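Local coordinates for uncharacterized protein (Pseudomonas aeruginosa, PDB 5BR9), which probably takes part in making the threonylcarbamoyladenosine modification of tRNA, as a TsaB-type member of the KAE1/TsaD family, at residues L15-E20 with R81-V86; R72-F77 with A122-R127; L99-L104 with E197-L202. All blocks are in the same frame, centred on the assembly; numbering follows the deposited sequence.

Contact 1 of 3, residues L15-E20 with R81-V86; sequences LDTSTE and RIAIGV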
# COMPACT_ATOMS: atom_id res chain seq x y z
N LEU A 15 0.49 8.25 11.76
CA LEU A 15 1.61 7.40 11.38
C LEU A 15 2.39 7.97 10.18
O LEU A 15 1.82 8.59 9.28
CB LEU A 15 1.16 5.98 11.13
CG LEU A 15 0.18 5.64 10.04
CD1 LEU A 15 0.94 5.48 8.73
CD2 LEU A 15 -0.51 4.33 10.47
N ASP A 16 3.71 7.76 10.19
CA ASP A 16 4.51 8.18 9.06
C ASP A 16 5.55 7.12 8.69
O ASP A 16 6.29 6.62 9.54
CB ASP A 16 5.20 9.50 9.37
CG ASP A 16 5.70 10.18 8.11
OD1 ASP A 16 4.97 11.03 7.57
OD2 ASP A 16 6.80 9.84 7.63
N THR A 17 5.60 6.79 7.41
CA THR A 17 6.52 5.80 6.86
C THR A 17 7.18 6.30 5.59
O THR A 17 7.63 5.51 4.77
CB THR A 17 5.81 4.47 6.54
OG1 THR A 17 4.72 4.75 5.65
CG2 THR A 17 5.26 3.82 7.79
N SER A 18 7.26 7.62 5.45
CA SER A 18 7.75 8.23 4.21
C SER A 18 9.28 8.15 4.11
O SER A 18 9.86 8.46 3.06
CB SER A 18 7.28 9.68 4.10
OG SER A 18 7.85 10.50 5.11
N THR A 19 9.93 7.86 5.22
CA THR A 19 11.39 7.81 5.24
C THR A 19 11.86 6.49 5.78
O THR A 19 11.04 5.60 6.01
CB THR A 19 12.00 8.97 6.09
OG1 THR A 19 11.65 8.80 7.47
CG2 THR A 19 11.51 10.32 5.60
N GLU A 20 13.16 6.38 6.03
CA GLU A 20 13.74 5.21 6.70
C GLU A 20 13.24 5.14 8.15
O GLU A 20 13.37 4.11 8.82
CB GLU A 20 15.27 5.26 6.65
CG GLU A 20 15.88 6.38 7.49
CD GLU A 20 17.40 6.42 7.42
OE1 GLU A 20 17.98 7.48 7.76
OE2 GLU A 20 18.02 5.40 7.04
N ARG A 81 3.37 4.63 -0.15
CA ARG A 81 2.33 3.74 -0.65
C ARG A 81 1.84 2.76 0.41
O ARG A 81 0.65 2.46 0.48
CB ARG A 81 2.82 2.98 -1.88
CG ARG A 81 2.76 3.84 -3.13
CD ARG A 81 3.70 3.41 -4.23
NE ARG A 81 4.04 4.57 -5.06
CZ ARG A 81 3.26 5.06 -6.02
NH1 ARG A 81 3.65 6.13 -6.71
NH2 ARG A 81 2.09 4.48 -6.30
N ILE A 82 2.76 2.28 1.24
CA ILE A 82 2.39 1.45 2.37
C ILE A 82 1.47 2.21 3.34
O ILE A 82 0.42 1.70 3.73
CB ILE A 82 3.64 0.93 3.10
CG1 ILE A 82 4.38 -0.07 2.22
CG2 ILE A 82 3.28 0.30 4.44
CD1 ILE A 82 5.87 -0.20 2.59
N ALA A 83 1.87 3.42 3.72
CA ALA A 83 1.03 4.23 4.60
C ALA A 83 -0.35 4.41 4.00
O ALA A 83 -1.35 4.21 4.69
CB ALA A 83 1.68 5.60 4.89
N ILE A 84 -0.41 4.76 2.71
CA ILE A 84 -1.69 5.02 2.06
C ILE A 84 -2.64 3.81 2.19
O ILE A 84 -3.78 3.96 2.67
CB ILE A 84 -1.48 5.40 0.60
CG1 ILE A 84 -0.86 6.80 0.52
CG2 ILE A 84 -2.80 5.36 -0.16
CD1 ILE A 84 -0.42 7.21 -0.88
N GLY A 85 -2.18 2.63 1.78
CA GLY A 85 -2.99 1.43 1.84
C GLY A 85 -3.45 1.03 3.23
O GLY A 85 -4.64 0.78 3.48
N VAL A 86 -2.51 0.97 4.16
CA VAL A 86 -2.83 0.55 5.51
C VAL A 86 -3.84 1.50 6.16
O VAL A 86 -4.82 1.06 6.76
CB VAL A 86 -1.54 0.42 6.35
CG1 VAL A 86 -1.86 0.20 7.83
CG2 VAL A 86 -0.67 -0.71 5.80
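The methyl group of Ala83 packs against two side chains, those of Leu15 of strand 12-16 and Thr17 just after it, which approach from directions roughly at right angles. It lies 3.2 Å from Thr17 OG1, and Leu15 CD1 meets the same CB at 3.9 Å. Both Thr17 and Leu15 put their first branch between the backbone N and the carbonyl carbon: chi1 of 55° turns OG1 of Thr17, rather than CG2, to the helix. Across this small side chain the backbones are close, Thr17 CA lying 6.1 Å from Ala83 CA. The Thr17 hydroxyl has its polar partner in the carbonyl of Gly79, four residues before Ala83 on helix 77-94, so the loop after the strand is tied to that helix. Thr17 itself lies within an Asx turn: Ser18 N donates to Asp16 OD2 at 3.1 Å, coming from above the carboxylate plane, while Ser18 OG reaches the same oxygen on its syn side. Helix 77-94 also packs on the second subunit, Ile84 on Ile82 of that chain. The contact seats a helix of the first lobe on the first strand of a five-stranded sheet whose order, 3-2-1-4-5, is that of the actin-like ATPase fold. No hydrogen bond joins the segments: this is van der Waals packing round the Ala83 methyl, with Thr17 OG1 satisfied by the first turn of the helix.

Contact 2 of 3, residues R72-F77 with A122-R127; sequences RGPGAF and AAIDAR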
# COMPACT_ATOMS: atom_id res chain seq x y z
N ARG A 72 1.55 11.97 3.54
CA ARG A 72 1.25 11.55 2.17
C ARG A 72 2.43 11.79 1.23
O ARG A 72 2.27 11.81 0.01
CB ARG A 72 0.00 12.27 1.66
CG ARG A 72 0.01 13.79 1.85
CD ARG A 72 0.63 14.53 0.66
NE ARG A 72 0.26 15.94 0.65
CZ ARG A 72 1.06 16.92 0.25
NH1 ARG A 72 2.30 16.65 -0.16
NH2 ARG A 72 0.64 18.18 0.27
N GLY A 73 3.61 11.97 1.80
CA GLY A 73 4.77 12.32 1.01
C GLY A 73 4.91 13.83 0.97
O GLY A 73 4.14 14.55 1.62
N PRO A 74 5.88 14.34 0.21
CA PRO A 74 6.78 13.52 -0.61
C PRO A 74 7.84 12.79 0.20
O PRO A 74 8.06 13.12 1.37
CB PRO A 74 7.40 14.55 -1.55
CG PRO A 74 7.41 15.82 -0.74
CD PRO A 74 6.16 15.78 0.08
N GLY A 75 8.50 11.81 -0.42
CA GLY A 75 9.46 10.96 0.26
C GLY A 75 9.68 9.70 -0.55
O GLY A 75 9.67 9.74 -1.78
N ALA A 76 9.93 8.58 0.13
CA ALA A 76 10.11 7.28 -0.53
C ALA A 76 8.80 6.74 -1.13
O ALA A 76 7.76 6.71 -0.46
CB ALA A 76 10.70 6.27 0.44
N PHE A 77 8.89 6.29 -2.38
CA PHE A 77 7.77 5.71 -3.12
C PHE A 77 7.07 4.60 -2.34
O PHE A 77 5.87 4.69 -2.06
CB PHE A 77 8.27 5.14 -4.47
N ALA A 122 11.21 23.92 4.03
CA ALA A 122 11.37 22.47 4.05
C ALA A 122 11.79 21.97 2.66
O ALA A 122 11.22 22.37 1.66
CB ALA A 122 10.09 21.81 4.50
N ALA A 123 12.80 21.12 2.63
CA ALA A 123 13.27 20.55 1.38
C ALA A 123 13.57 19.08 1.58
O ALA A 123 14.35 18.72 2.46
CB ALA A 123 14.52 21.29 0.85
N ILE A 124 12.96 18.25 0.75
CA ILE A 124 13.14 16.80 0.78
C ILE A 124 13.71 16.36 -0.56
O ILE A 124 13.19 16.73 -1.61
CB ILE A 124 11.80 16.07 1.09
CG1 ILE A 124 11.34 16.40 2.51
CG2 ILE A 124 11.95 14.58 0.87
CD1 ILE A 124 9.94 15.87 2.84
N ASP A 125 14.75 15.54 -0.51
CA ASP A 125 15.40 15.08 -1.71
C ASP A 125 14.39 14.35 -2.58
O ASP A 125 13.62 13.55 -2.09
CB ASP A 125 16.56 14.14 -1.41
CG ASP A 125 17.43 13.89 -2.62
OD1 ASP A 125 18.18 12.91 -2.65
OD2 ASP A 125 17.31 14.66 -3.59
N ALA A 126 14.36 14.70 -3.86
CA ALA A 126 13.53 13.99 -4.83
C ALA A 126 14.45 13.21 -5.74
O ALA A 126 15.67 13.37 -5.68
CB ALA A 126 12.66 14.96 -5.63
N ARG A 127 13.89 12.36 -6.57
CA ARG A 127 14.73 11.67 -7.54
C ARG A 127 15.21 12.67 -8.61
O ARG A 127 14.62 13.74 -8.80
CB ARG A 127 13.95 10.52 -8.19
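Ile124 and Pro74 make most of this contact, with Gly75 at its margin. Ile124, on strand 119-125, reaches across with its longer branch: CG1 stands beside the backbone N (chi1 -66°) and the chain runs on extended, which carries CD1 to 3.6 Å from the carbonyl oxygen of Pro74. The same methyl lies 4.4 Å from Pro74 CG, a looser touch on the ring, so Ile124 meets the carbonyl of Pro74 more closely than the proline ring. The shorter branch looks toward the next residue, where Ile124 CG2 comes within 4.4 Å of Gly75 CA. No hydrogen bond joins the two segments; the methyls lie against main chain and, more loosely, the proline ring. The Gly73-Pro74 peptide is cis, and the two glycines flanking the proline both have positive phi, 92° at Gly73 and 161° at Gly75. One residue further on, Ala76 occupies the N-cap position of helix 77-94. Around the pair, Leu104 of helix 103-115 touches both Pro74 and Ile124, Leu107 of the same helix adds to the packing on Ile124, and Tyr132 of strand 131-139 leans on Pro74. The contact thus joins the loop between strand 67-71 and helix 77-94, which leaves one five-stranded sheet, to the central strand of the other, with helix 103-115 packed beside them.

Contact 3 of 3, residues L99-L104 with E197-L202; sequences LAVSDL and EDLLSL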
# COMPACT_ATOMS: atom_id res chain seq x y z
N LEU A 99 -6.84 11.68 7.23
CA LEU A 99 -6.24 13.00 7.08
C LEU A 99 -4.88 12.90 6.40
O LEU A 99 -3.90 12.47 7.02
CB LEU A 99 -6.09 13.65 8.46
CG LEU A 99 -7.38 14.01 9.20
CD1 LEU A 99 -7.13 14.22 10.68
CD2 LEU A 99 -7.95 15.27 8.59
N ALA A 100 -4.80 13.30 5.14
CA ALA A 100 -3.54 13.31 4.42
C ALA A 100 -2.77 14.60 4.78
O ALA A 100 -3.31 15.69 4.70
CB ALA A 100 -3.78 13.22 2.93
N VAL A 101 -1.53 14.46 5.21
CA VAL A 101 -0.73 15.59 5.64
C VAL A 101 0.63 15.56 4.95
O VAL A 101 1.29 14.52 4.87
CB VAL A 101 -0.57 15.61 7.17
CG1 VAL A 101 0.34 16.75 7.59
CG2 VAL A 101 -1.91 15.71 7.86
N SER A 102 1.04 16.72 4.46
CA SER A 102 2.30 16.83 3.77
C SER A 102 3.48 16.58 4.67
O SER A 102 3.57 17.12 5.76
CB SER A 102 2.43 18.23 3.14
OG SER A 102 3.76 18.43 2.73
N ASP A 103 4.44 15.80 4.18
CA ASP A 103 5.67 15.59 4.91
C ASP A 103 6.57 16.83 4.99
O ASP A 103 7.38 16.95 5.91
CB ASP A 103 6.43 14.41 4.33
CG ASP A 103 5.89 13.08 4.86
OD1 ASP A 103 5.17 12.38 4.15
OD2 ASP A 103 6.21 12.74 6.02
N LEU A 104 6.42 17.76 4.04
CA LEU A 104 7.13 19.05 4.13
C LEU A 104 6.58 19.85 5.32
O LEU A 104 7.35 20.42 6.12
CB LEU A 104 6.99 19.84 2.80
CG LEU A 104 7.71 19.22 1.59
CD1 LEU A 104 7.20 19.77 0.27
CD2 LEU A 104 9.23 19.40 1.67
N GLU A 197 4.80 12.58 15.84
CA GLU A 197 4.41 13.54 16.88
C GLU A 197 3.98 14.88 16.28
O GLU A 197 3.00 15.51 16.70
CB GLU A 197 5.53 13.75 17.89
CG GLU A 197 5.22 14.83 18.91
CD GLU A 197 6.30 15.01 19.96
OE1 GLU A 197 7.32 14.30 19.90
OE2 GLU A 197 6.11 15.86 20.85
N ASP A 198 4.72 15.33 15.27
CA ASP A 198 4.42 16.61 14.64
C ASP A 198 3.33 16.46 13.58
O ASP A 198 2.54 17.39 13.35
CB ASP A 198 5.71 17.21 14.07
CG ASP A 198 6.80 17.30 15.13
OD1 ASP A 198 6.65 18.12 16.06
OD2 ASP A 198 7.77 16.52 15.05
N LEU A 199 3.26 15.27 12.98
CA LEU A 199 2.11 14.91 12.14
C LEU A 199 0.83 15.00 12.96
O LEU A 199 -0.18 15.53 12.49
CB LEU A 199 2.28 13.51 11.58
CG LEU A 199 1.04 12.85 10.96
CD1 LEU A 199 0.54 13.65 9.80
CD2 LEU A 199 1.39 11.44 10.49
N LEU A 200 0.89 14.50 14.19
CA LEU A 200 -0.24 14.52 15.12
C LEU A 200 -0.68 15.95 15.43
O LEU A 200 -1.88 16.25 15.42
CB LEU A 200 0.14 13.77 16.40
CG LEU A 200 -0.98 13.56 17.42
CD1 LEU A 200 -2.10 12.71 16.85
CD2 LEU A 200 -0.41 12.91 18.69
N SER A 201 0.27 16.85 15.67
CA SER A 201 -0.06 18.27 15.85
C SER A 201 -0.85 18.83 14.66
O SER A 201 -1.93 19.44 14.82
CB SER A 201 1.21 19.10 16.04
OG SER A 201 1.93 18.64 17.17
N LEU A 202 -0.32 18.60 13.46
CA LEU A 202 -0.95 19.08 12.22
C LEU A 202 -2.35 18.46 12.01
O LEU A 202 -3.29 19.16 11.64
CB LEU A 202 -0.03 18.80 11.02
CG LEU A 202 1.25 19.66 11.05
CD1 LEU A 202 2.30 19.25 9.99
CD2 LEU A 202 0.89 21.13 10.89
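Val101 meets Leu199 and Leu202 in a wholly apolar contact between strand 98-101 and helix 196-208. The tighter half is Leu199, whose CD1 lies 3.5 Å from Val101 CB and 3.8 and 3.7 Å from Val101 CG1 and CG2, so that one methyl rests against the whole isopropyl group. With CG anti to the backbone N (chi1 165°), Leu199 swings this methyl over toward the strand. Leu202, one helical turn on, shares CG1 with Leu199: both its CB and its CD1 lie 4.0 Å from Val101 CG1. Leu199 also rests on Ala14 of strand 12-16 and on Ile106, and Leu202 on Ala105 and Gln109, which seats the helix against both the sheet and helix 103-115.

Polar interactions lie beside this patch. Ser102, the N-cap of helix 103-115, accepts a weak bond from Leu104 N (131° at the hydrogen) and is also hydrogen-bonded to Glu149. On the facing helix, Asp198 forms a salt bridge with Arg113. Since no hydrogen bond crosses between the segments, their fit probably rests on the shapes of three branched aliphatic side chains, with Val101 only partly buried.

Centres of contacts 1 and 2 are about 12 Å apart, as are those of contacts 1 and 3; contacts 2 and 3 are about 14 Å apart. Contacts 1 and 3 share the first five-stranded sheet and come in series along the chain, whereas the segments of contact 2 alternate with those of both others and reach across to the second sheet, the two-lobed layout of the actin-like ATPase superfamily. The three come together probably near the junction of the lobes: Ser18 O probably accepts from Ala76 N, Asp103 OD1 from Gly73 N, and Ser18 OG probably bonds Asp103 OD2 weakly. Strand end, glycine loop and helix start are therefore linked through a few hydrogen bonds, and helix 77-94 reaches the second subunit.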